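Local coordinates for ATPase associated with various cellular activities, AAA_5 (Staphylothermus marinus, PDB 6N0S), which is the N-terminal EVE-like domain of an McrB restriction protein, probably binds nucleic acid, and precedes a part that probably hydrolyses ATP, at residues I57-G62 against A138-Y143; L24-L29 against D114-A119; S10-E15 against E172-I177. All blocks are in the same frame, centred on the assembly; numbering follows the deposited sequence.

Contact 1: residues I57-G62 against A138-Y143; sequences IIHYIG and AEYRKY
The ring of Y140 is sent across to H59 by a first torsion that sets CG opposite the backbone N (chi1 177°), while H59 reaches out with CG opposite its own carbonyl carbon (chi1 -62°). The two residues belong to strands 138-148 and 54-61 of the five-stranded mixed sheet of this EVE-like domain, which resembles PUA-like RNA-binding proteins. Strand 72-80 runs between them, and the side chains therefore have to bridge a whole intervening strand; even the nearest CA atoms, those of H59 and K142, are 9.2 Å apart. The example illustrates how next-but-one strands can meet on both faces of one sheet.

On one face the rings form an offset edge-to-face pair, Y140 presenting its edge, with centroids 5.5 Å apart and planes at 72°. Y140 CE1 lies 3.7 Å from H59 CD2, and its neighbour CD1 is 3.8 Å from that same carbon. The imidazole is gripped at both nitrogens, ND1 by E15 and NE2 by S77, which fixes its rotation about CB-CG. I57 CG2 packs 3.7 Å above the ring plane, toward the rim. I27, from the loop before strand 30-34, also leans on H59.

On the other face, where helix 171-178 packs, Y143 crosses I58 at about a right angle. Here the phenol end does the touching, although its hydroxyl is polar: that oxygen is hydrogen-bonded to E76 of the intervening strand 72-80, so it has a polar partner even though it sits among aliphatic carbons. Several isoleucine carbons gather round the oxygen, Y143 OH standing 3.7 Å from I58 CG1 and 3.8 Å from I58 CD1.

Contact 2: residues L24-L29 against D114-A119; sequences LDHIGL and DQYFIA
A buried edge-to-face pair of rings, H26 with Y116, joins the loop between strands 12-17 and 30-34 to helix 110-124. The edge of the phenol is directed at a face of the imidazole, with centroids 4.6 Å apart and planes at 60°. Y116 CE1 does the touching, 3.3 Å from H26 NE2 and 3.5 Å from H26 CD2. H26 belongs to a type I beta turn from L24 to I27, and its CG sits between the backbone N and the carbonyl carbon (chi1 64°), a setting that turns the ring toward the helix. The opposite face of the imidazole is backed by I27 CG1, 3.7 Å above its plane. Y116 is anchored in turn by a hydrogen bond of its hydroxyl with W32 NE1 and by an edge-to-face meeting with F103. Replacing Y116 by alanine would remove the phenol, and would probably open a gap over one face of H26 and leave W32 NE1 without its mate. With no hydrogen bond between loop and helix here, the pair rests on ring packing, probably helped by the weakly positive C-H edge of the phenol facing the imidazole pi cloud, while the tyrosine's polar end is satisfied by W32.

Contact 3: residues S10-E15 against E172-I177; sequences SKYWVE and EDYEAI
Aromatic stacking carries the contact between Y12 and Y174, whose rings overlap as an offset pair with centroids 4.7 Å apart and planes tilted by 25°. The closest approach is Y12 CD1 to Y174 CG, 3.4 Å, so the side of one phenol lies over the root of the other. Y174 CG is placed opposite its backbone N (chi1 172°), which swings the ring out from the helix to meet the strand residue.

A CH-pi contact continues the overlap at the near end of the same side chain: Y174 CB stands 4.0 Å from the centroid of the Y12 ring, over its face and 29° off the normal. K11 CB packs against the other face, 3.7 Å above the plane, and Y12 is thus held flat between its own neighbour and the helix.

In fold terms, strand 12-17 lies inside the mixed sheet, between strands 54-61 and 166-169, and helix 171-178 follows closely on edge strand 166-169 and packs on one face of the sheet. The stack therefore ties the helix to the strand next to the edge, and Y174 reaches one strand further to touch I58.

No hydrogen bond crosses between the segments; two lie within 10-15. S10 OG accepts from Y12 N at 3.0 Å, an ST turn that shapes the chain just as the strand begins, and W13 NE1 gives a bond to S10 O (2.9 Å) from above the carbonyl plane. Outside the two segments, the hydroxyl of Y174 is bonded to E76 of strand 72-80, and D173 forms a salt bridge with R170.

Overall arrangement
From the N terminus, residues 10-15 enter the mixed sheet first and wait until 172-177, near the end of the chain, for contact 3 to close the widest loop. Contacts 1 and 2 both nest inside it. They cross each other: the chain runs through 24-29, then 57-62, then 114-119 and finally 138-143. Contact 3 fixes the C-terminal helix on the sheet, contact 1 spans strands 54-61 and 138-148, and contact 2 attaches helix 110-124 to a loop lying against that sheet. They meet directly: I61 CD1 is 3.3 Å from I27 CD1, G28 CA packs on Y140, and Y60 N is 2.8 Å from E15 O, probably a hydrogen bond.

Contact 1: residues I57-G62 against A138-Y143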
loop_
_atom_site.group_PDB
_atom_site.type_symbol
_atom_site.label_atom_id
_atom_site.label_comp_id
_atom_site.label_asym_id
_atom_site.label_seq_id
_atom_site.Cartn_x
_atom_site.Cartn_y
_atom_site.Cartn_z
ATOM N N ILE A 57 -2.345 -6.546 -5.484
ATOM C CA ILE A 57 -2.590 -5.523 -4.473
ATOM C C ILE A 57 -3.821 -4.734 -4.866
ATOM O O ILE A 57 -3.874 -4.137 -5.953
ATOM C CB ILE A 57 -1.381 -4.589 -4.317
ATOM C CG1 ILE A 57 -0.096 -5.385 -4.119
ATOM C CG2 ILE A 57 -1.612 -3.581 -3.177
ATOM C CD1 ILE A 57 -0.019 -6.215 -2.909
ATOM N N ILE A 58 -4.807 -4.725 -4.011
ATOM C CA ILE A 58 -5.940 -3.821 -4.159
ATOM C C ILE A 58 -5.719 -2.604 -3.272
ATOM O O ILE A 58 -5.310 -2.726 -2.114
ATOM C CB ILE A 58 -7.249 -4.533 -3.814
ATOM C CG1 ILE A 58 -7.510 -5.664 -4.821
ATOM C CG2 ILE A 58 -8.366 -3.546 -3.818
ATOM C CD1 ILE A 58 -8.807 -6.420 -4.494
ATOM N N HIS A 59 -6.004 -1.424 -3.811
ATOM C CA HIS A 59 -5.725 -0.147 -3.153
ATOM C C HIS A 59 -7.019 0.433 -2.589
ATOM O O HIS A 59 -7.993 0.652 -3.326
ATOM C CB HIS A 59 -5.051 0.827 -4.131
ATOM C CG HIS A 59 -3.725 0.327 -4.625
ATOM N ND1 HIS A 59 -2.557 0.508 -3.919
ATOM C CD2 HIS A 59 -3.393 -0.401 -5.720
ATOM C CE1 HIS A 59 -1.556 -0.069 -4.567
ATOM N NE2 HIS A 59 -2.042 -0.641 -5.657
ATOM N N TYR A 60 -7.026 0.656 -1.283
ATOM C CA TYR A 60 -8.183 1.153 -0.551
ATOM C C TYR A 60 -7.891 2.547 -0.007
ATOM O O TYR A 60 -6.775 2.832 0.450
ATOM C CB TYR A 60 -8.511 0.187 0.614
ATOM C CG TYR A 60 -9.554 0.689 1.584
ATOM C CD1 TYR A 60 -10.904 0.545 1.316
ATOM C CD2 TYR A 60 -9.189 1.289 2.770
ATOM C CE1 TYR A 60 -11.860 0.980 2.201
ATOM C CE2 TYR A 60 -10.138 1.727 3.666
ATOM C CZ TYR A 60 -11.472 1.586 3.366
ATOM O OH TYR A 60 -12.421 2.038 4.245
ATOM N N ILE A 61 -8.926 3.377 0.016
ATOM C CA ILE A 61 -8.850 4.759 0.436
ATOM C C ILE A 61 -9.786 4.916 1.622
ATOM O O ILE A 61 -10.979 4.631 1.502
ATOM C CB ILE A 61 -9.271 5.695 -0.714
ATOM C CG1 ILE A 61 -8.495 5.370 -1.989
ATOM C CG2 ILE A 61 -9.075 7.096 -0.346
ATOM C CD1 ILE A 61 -7.011 5.610 -1.935
ATOM N N GLY A 62 -9.259 5.363 2.763
ATOM C CA GLY A 62 -10.113 5.674 3.901
ATOM C C GLY A 62 -10.875 6.992 3.710
ATOM O O GLY A 62 -10.570 7.808 2.846
ATOM N N ALA A 138 3.738 -2.537 -10.188
ATOM C CA ALA A 138 3.620 -2.454 -11.638
ATOM C C ALA A 138 2.171 -2.665 -12.013
ATOM O O ALA A 138 1.421 -3.302 -11.271
ATOM C CB ALA A 138 4.454 -3.510 -12.354
ATOM N N GLU A 139 1.785 -2.108 -13.166
ATOM C CA GLU A 139 0.515 -2.389 -13.839
ATOM C C GLU A 139 -0.684 -1.866 -13.084
ATOM O O GLU A 139 -1.781 -2.387 -13.246
ATOM C CB GLU A 139 0.326 -3.894 -14.093
ATOM C CG GLU A 139 1.530 -4.620 -14.739
ATOM C CD GLU A 139 1.387 -6.173 -14.742
ATOM O OE1 GLU A 139 0.243 -6.698 -14.788
ATOM O OE2 GLU A 139 2.428 -6.874 -14.682
ATOM N N TYR A 140 -0.522 -0.839 -12.252
ATOM C CA TYR A 140 -1.687 -0.245 -11.606
ATOM C C TYR A 140 -2.767 0.044 -12.637
ATOM O O TYR A 140 -2.490 0.565 -13.716
ATOM C CB TYR A 140 -1.331 1.063 -10.871
ATOM C CG TYR A 140 -2.570 1.673 -10.281
ATOM C CD1 TYR A 140 -3.170 1.116 -9.157
ATOM C CD2 TYR A 140 -3.176 2.789 -10.863
ATOM C CE1 TYR A 140 -4.321 1.641 -8.648
ATOM C CE2 TYR A 140 -4.337 3.310 -10.343
ATOM C CZ TYR A 140 -4.893 2.731 -9.238
ATOM O OH TYR A 140 -6.048 3.231 -8.699
ATOM N N ARG A 141 -4.009 -0.295 -12.308
ATOM C CA ARG A 141 -5.116 0.088 -13.157
ATOM C C ARG A 141 -6.269 0.488 -12.261
ATOM O O ARG A 141 -6.637 -0.231 -11.328
ATOM C CB ARG A 141 -5.500 -1.052 -14.113
ATOM C CG ARG A 141 -6.187 -0.605 -15.429
ATOM C CD ARG A 141 -5.289 0.227 -16.404
ATOM N NE ARG A 141 -4.146 -0.531 -16.938
ATOM C CZ ARG A 141 -3.153 -0.012 -17.676
ATOM N NH1 ARG A 141 -3.122 1.280 -17.994
ATOM N NH2 ARG A 141 -2.167 -0.789 -18.102
ATOM N N LYS A 142 -6.820 1.645 -12.546
ATOM C CA LYS A 142 -7.914 2.214 -11.792
ATOM C C LYS A 142 -9.205 1.525 -12.174
ATOM O O LYS A 142 -9.468 1.312 -13.355
ATOM C CB LYS A 142 -8.006 3.719 -12.084
ATOM C CG LYS A 142 -9.126 4.473 -11.361
ATOM C CD LYS A 142 -9.283 5.924 -11.897
ATOM C CE LYS A 142 -10.442 6.678 -11.219
ATOM N NZ LYS A 142 -10.454 6.621 -9.723
ATOM N N TYR A 143 -10.024 1.192 -11.174
ATOM C CA TYR A 143 -11.333 0.622 -11.470
ATOM C C TYR A 143 -12.195 1.680 -12.155
ATOM O O TYR A 143 -12.253 2.834 -11.717
ATOM C CB TYR A 143 -12.045 0.132 -10.203
ATOM C CG TYR A 143 -11.409 -1.092 -9.510
ATOM C CD1 TYR A 143 -10.897 -2.148 -10.246
ATOM C CD2 TYR A 143 -11.337 -1.176 -8.110
ATOM C CE1 TYR A 143 -10.316 -3.248 -9.622
ATOM C CE2 TYR A 143 -10.778 -2.266 -7.486
ATOM C CZ TYR A 143 -10.271 -3.307 -8.237
ATOM O OH TYR A 143 -9.693 -4.398 -7.591
#

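Contact 2: residues L24-L29 against D114-A119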
loop_
_atom_site.group_PDB
_atom_site.type_symbol
_atom_site.label_atom_id
_atom_site.label_comp_id
_atom_site.label_asym_id
_atom_site.label_seq_id
_atom_site.Cartn_x
_atom_site.Cartn_y
_atom_site.Cartn_z
ATOM N N LEU A 24 -4.113 11.370 -4.886
ATOM C CA LEU A 24 -4.133 9.911 -4.993
ATOM C C LEU A 24 -3.342 9.407 -6.187
ATOM O O LEU A 24 -3.326 8.197 -6.444
ATOM C CB LEU A 24 -5.581 9.404 -5.094
ATOM C CG LEU A 24 -6.526 9.875 -3.976
ATOM C CD1 LEU A 24 -7.962 9.408 -4.214
ATOM C CD2 LEU A 24 -6.050 9.434 -2.616
ATOM N N ASP A 25 -2.689 10.309 -6.927
ATOM C CA ASP A 25 -2.013 9.955 -8.170
ATOM C C ASP A 25 -0.827 9.024 -7.936
ATOM O O ASP A 25 -0.426 8.293 -8.847
ATOM C CB ASP A 25 -1.528 11.227 -8.886
ATOM C CG ASP A 25 -2.672 12.091 -9.417
ATOM O OD1 ASP A 25 -3.845 11.676 -9.320
ATOM O OD2 ASP A 25 -2.391 13.182 -9.966
ATOM N N HIS A 26 -0.242 9.041 -6.750
ATOM C CA HIS A 26 0.878 8.154 -6.466
ATOM C C HIS A 26 0.445 6.726 -6.134
ATOM O O HIS A 26 1.306 5.847 -5.991
ATOM C CB HIS A 26 1.647 8.689 -5.295
ATOM C CG HIS A 26 0.835 8.701 -4.046
ATOM N ND1 HIS A 26 -0.321 9.446 -3.919
ATOM C CD2 HIS A 26 0.975 8.011 -2.891
ATOM C CE1 HIS A 26 -0.846 9.230 -2.724
ATOM N NE2 HIS A 26 -0.075 8.370 -2.082
ATOM N N ILE A 27 -0.842 6.494 -5.951
ATOM C CA ILE A 27 -1.315 5.199 -5.470
ATOM C C ILE A 27 -1.241 4.212 -6.615
ATOM O O ILE A 27 -1.718 4.495 -7.719
ATOM C CB ILE A 27 -2.733 5.296 -4.899
ATOM C CG1 ILE A 27 -2.681 6.113 -3.605
ATOM C CG2 ILE A 27 -3.277 3.854 -4.531
ATOM C CD1 ILE A 27 -4.024 6.402 -2.983
ATOM N N GLY A 28 -0.596 3.073 -6.370
ATOM C CA GLY A 28 -0.358 2.104 -7.408
ATOM C C GLY A 28 1.073 2.043 -7.874
ATOM O O GLY A 28 1.413 1.134 -8.640
ATOM N N LEU A 29 1.937 2.937 -7.396
ATOM C CA LEU A 29 3.341 2.953 -7.767
ATOM C C LEU A 29 4.263 2.276 -6.768
ATOM O O LEU A 29 5.275 1.677 -7.168
ATOM C CB LEU A 29 3.801 4.402 -7.951
ATOM C CG LEU A 29 3.062 5.190 -9.009
ATOM C CD1 LEU A 29 3.647 6.608 -9.033
ATOM C CD2 LEU A 29 3.167 4.520 -10.367
ATOM N N ASP A 114 6.141 17.634 -2.508
ATOM C CA ASP A 114 6.485 18.351 -1.281
ATOM C C ASP A 114 5.344 18.220 -0.257
ATOM O O ASP A 114 5.572 17.913 0.918
ATOM C CB ASP A 114 6.774 19.844 -1.543
ATOM C CG ASP A 114 7.946 20.137 -2.513
ATOM O OD1 ASP A 114 8.861 19.306 -2.698
ATOM O OD2 ASP A 114 7.974 21.295 -3.052
ATOM N N GLN A 115 4.100 18.435 -0.698
ATOM C CA GLN A 115 2.964 18.354 0.215
ATOM C C GLN A 115 2.766 16.944 0.751
ATOM O O GLN A 115 2.328 16.786 1.885
ATOM C CB GLN A 115 1.691 18.811 -0.474
ATOM C CG GLN A 115 1.645 20.329 -0.749
ATOM C CD GLN A 115 0.797 20.695 -1.948
ATOM O OE1 GLN A 115 -0.167 20.010 -2.279
ATOM N NE2 GLN A 115 1.159 21.784 -2.615
ATOM N N TYR A 116 3.044 15.921 -0.063
ATOM C CA TYR A 116 2.885 14.540 0.375
ATOM C C TYR A 116 3.786 14.259 1.562
ATOM O O TYR A 116 3.329 13.780 2.605
ATOM C CB TYR A 116 3.171 13.618 -0.814
ATOM C CG TYR A 116 3.190 12.132 -0.552
ATOM C CD1 TYR A 116 2.018 11.390 -0.432
ATOM C CD2 TYR A 116 4.388 11.468 -0.468
ATOM C CE1 TYR A 116 2.067 10.011 -0.216
ATOM C CE2 TYR A 116 4.455 10.135 -0.261
ATOM C CZ TYR A 116 3.302 9.398 -0.126
ATOM O OH TYR A 116 3.481 8.061 0.085
ATOM N N PHE A 117 5.070 14.606 1.446
ATOM C CA PHE A 117 6.019 14.285 2.499
ATOM C C PHE A 117 5.741 15.062 3.778
ATOM O O PHE A 117 5.879 14.513 4.884
ATOM C CB PHE A 117 7.439 14.533 1.995
ATOM C CG PHE A 117 7.895 13.509 1.003
ATOM C CD1 PHE A 117 7.711 12.159 1.267
ATOM C CD2 PHE A 117 8.493 13.874 -0.171
ATOM C CE1 PHE A 117 8.114 11.202 0.360
ATOM C CE2 PHE A 117 8.906 12.923 -1.067
ATOM C CZ PHE A 117 8.705 11.571 -0.789
ATOM N N ILE A 118 5.325 16.321 3.655
ATOM C CA ILE A 118 4.968 17.120 4.828
ATOM C C ILE A 118 3.803 16.482 5.558
ATOM O O ILE A 118 3.766 16.446 6.796
ATOM C CB ILE A 118 4.638 18.573 4.418
ATOM C CG1 ILE A 118 5.851 19.459 4.533
ATOM C CG2 ILE A 118 3.606 19.208 5.322
ATOM C CD1 ILE A 118 6.813 19.191 3.557
ATOM N N ALA A 119 2.822 15.986 4.807
ATOM C CA ALA A 119 1.673 15.333 5.431
ATOM C C ALA A 119 2.080 14.037 6.124
ATOM O O ALA A 119 1.700 13.793 7.272
ATOM C CB ALA A 119 0.603 15.070 4.373
#

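Contact 3: residues S10-E15 against E172-I177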
loop_
_atom_site.group_PDB
_atom_site.type_symbol
_atom_site.label_atom_id
_atom_site.label_comp_id
_atom_site.label_asym_id
_atom_site.label_seq_id
_atom_site.Cartn_x
_atom_site.Cartn_y
_atom_site.Cartn_z
ATOM N N SER A 10 -0.675 -14.680 1.987
ATOM C CA SER A 10 -1.684 -14.615 0.938
ATOM C C SER A 10 -1.080 -14.078 -0.344
ATOM O O SER A 10 -0.110 -13.309 -0.331
ATOM C CB SER A 10 -2.875 -13.730 1.334
ATOM O OG SER A 10 -3.870 -13.683 0.315
ATOM N N LYS A 11 -1.696 -14.470 -1.455
ATOM C CA LYS A 11 -1.341 -13.890 -2.734
ATOM C C LYS A 11 -2.004 -12.531 -2.930
ATOM O O LYS A 11 -1.610 -11.799 -3.831
ATOM C CB LYS A 11 -1.736 -14.843 -3.869
ATOM C CG LYS A 11 -1.109 -14.462 -5.231
ATOM C CD LYS A 11 -1.487 -15.424 -6.353
ATOM C CE LYS A 11 -0.926 -14.941 -7.699
ATOM N NZ LYS A 11 0.545 -15.217 -7.864
ATOM N N TYR A 12 -2.995 -12.188 -2.108
ATOM C CA TYR A 12 -3.827 -11.007 -2.289
ATOM C C TYR A 12 -3.750 -10.174 -1.024
ATOM O O TYR A 12 -4.023 -10.692 0.064
ATOM C CB TYR A 12 -5.262 -11.417 -2.581
ATOM C CG TYR A 12 -5.307 -12.394 -3.738
ATOM C CD1 TYR A 12 -5.204 -11.940 -5.053
ATOM C CD2 TYR A 12 -5.408 -13.763 -3.514
ATOM C CE1 TYR A 12 -5.225 -12.816 -6.113
ATOM C CE2 TYR A 12 -5.436 -14.657 -4.572
ATOM C CZ TYR A 12 -5.341 -14.182 -5.861
ATOM O OH TYR A 12 -5.360 -15.058 -6.906
ATOM N N TRP A 13 -3.336 -8.896 -1.171
ATOM C CA TRP A 13 -3.208 -7.954 -0.061
ATOM C C TRP A 13 -3.910 -6.662 -0.434
ATOM O O TRP A 13 -4.085 -6.352 -1.624
ATOM C CB TRP A 13 -1.727 -7.666 0.304
ATOM C CG TRP A 13 -1.031 -8.837 0.920
ATOM C CD1 TRP A 13 -0.693 -9.996 0.314
ATOM C CD2 TRP A 13 -0.611 -8.961 2.294
ATOM N NE1 TRP A 13 -0.081 -10.839 1.222
ATOM C CE2 TRP A 13 -0.020 -10.216 2.440
ATOM C CE3 TRP A 13 -0.665 -8.113 3.396
ATOM C CZ2 TRP A 13 0.503 -10.655 3.663
ATOM C CZ3 TRP A 13 -0.135 -8.517 4.568
ATOM C CH2 TRP A 13 0.427 -9.789 4.715
ATOM N N VAL A 14 -4.341 -5.925 0.595
ATOM C CA VAL A 14 -4.925 -4.585 0.450
ATOM C C VAL A 14 -3.988 -3.560 1.069
ATOM O O VAL A 14 -3.499 -3.750 2.180
ATOM C CB VAL A 14 -6.307 -4.482 1.108
ATOM C CG1 VAL A 14 -6.813 -3.032 1.120
ATOM C CG2 VAL A 14 -7.324 -5.367 0.385
ATOM N N GLU A 15 -3.740 -2.488 0.351
ATOM C CA GLU A 15 -3.042 -1.322 0.879
ATOM C C GLU A 15 -4.095 -0.328 1.363
ATOM O O GLU A 15 -4.951 0.109 0.577
ATOM C CB GLU A 15 -2.157 -0.678 -0.198
ATOM C CG GLU A 15 -1.334 0.516 0.313
ATOM C CD GLU A 15 -0.831 1.486 -0.763
ATOM O OE1 GLU A 15 -1.558 1.784 -1.727
ATOM O OE2 GLU A 15 0.314 1.958 -0.629
ATOM N N GLU A 172 -11.024 -15.425 -2.588
ATOM C CA GLU A 172 -12.398 -15.108 -2.927
ATOM C C GLU A 172 -12.743 -13.654 -2.605
ATOM O O GLU A 172 -13.667 -13.093 -3.208
ATOM C CB GLU A 172 -13.321 -16.093 -2.196
ATOM C CG GLU A 172 -13.194 -16.062 -0.703
ATOM C CD GLU A 172 -12.373 -17.218 -0.118
ATOM O OE1 GLU A 172 -12.764 -17.655 0.987
ATOM O OE2 GLU A 172 -11.350 -17.664 -0.735
ATOM N N ASP A 173 -12.034 -13.019 -1.660
ATOM C CA ASP A 173 -12.298 -11.609 -1.384
ATOM C C ASP A 173 -11.758 -10.742 -2.511
ATOM O O ASP A 173 -12.395 -9.763 -2.903
ATOM C CB ASP A 173 -11.672 -11.160 -0.055
ATOM C CG ASP A 173 -12.126 -11.993 1.129
ATOM O OD1 ASP A 173 -13.274 -12.480 1.089
ATOM O OD2 ASP A 173 -11.322 -12.157 2.079
ATOM N N TYR A 174 -10.573 -11.083 -3.018
ATOM C CA TYR A 174 -10.040 -10.464 -4.227
ATOM C C TYR A 174 -11.026 -10.557 -5.389
ATOM O O TYR A 174 -11.360 -9.553 -6.019
ATOM C CB TYR A 174 -8.719 -11.133 -4.604
ATOM C CG TYR A 174 -8.250 -10.655 -5.931
ATOM C CD1 TYR A 174 -7.575 -9.430 -6.054
ATOM C CD2 TYR A 174 -8.525 -11.380 -7.085
ATOM C CE1 TYR A 174 -7.171 -8.963 -7.281
ATOM C CE2 TYR A 174 -8.131 -10.908 -8.328
ATOM C CZ TYR A 174 -7.457 -9.704 -8.419
ATOM O OH TYR A 174 -7.055 -9.261 -9.654
ATOM N N GLU A 175 -11.490 -11.766 -5.698
ATOM C CA GLU A 175 -12.443 -11.939 -6.785
ATOM C C GLU A 175 -13.711 -11.148 -6.548
ATOM O O GLU A 175 -14.309 -10.629 -7.502
ATOM C CB GLU A 175 -12.770 -13.427 -6.964
ATOM C CG GLU A 175 -11.609 -14.230 -7.486
ATOM C CD GLU A 175 -12.026 -15.549 -8.122
ATOM O OE1 GLU A 175 -13.076 -16.115 -7.733
ATOM O OE2 GLU A 175 -11.274 -16.039 -8.998
ATOM N N ALA A 176 -14.131 -11.012 -5.293
ATOM C CA ALA A 176 -15.354 -10.267 -5.022
ATOM C C ALA A 176 -15.199 -8.786 -5.366
ATOM O O ALA A 176 -16.123 -8.163 -5.908
ATOM C CB ALA A 176 -15.748 -10.425 -3.553
ATOM N N ILE A 177 -14.062 -8.192 -4.997
ATOM C CA ILE A 177 -13.807 -6.781 -5.271
ATOM C C ILE A 177 -13.473 -6.584 -6.743
ATOM O O ILE A 177 -14.014 -5.701 -7.418
ATOM C CB ILE A 177 -12.666 -6.272 -4.364
ATOM C CG1 ILE A 177 -13.106 -6.199 -2.898
ATOM C CG2 ILE A 177 -12.164 -4.899 -4.822
ATOM C CD1 ILE A 177 -11.918 -6.015 -1.919
#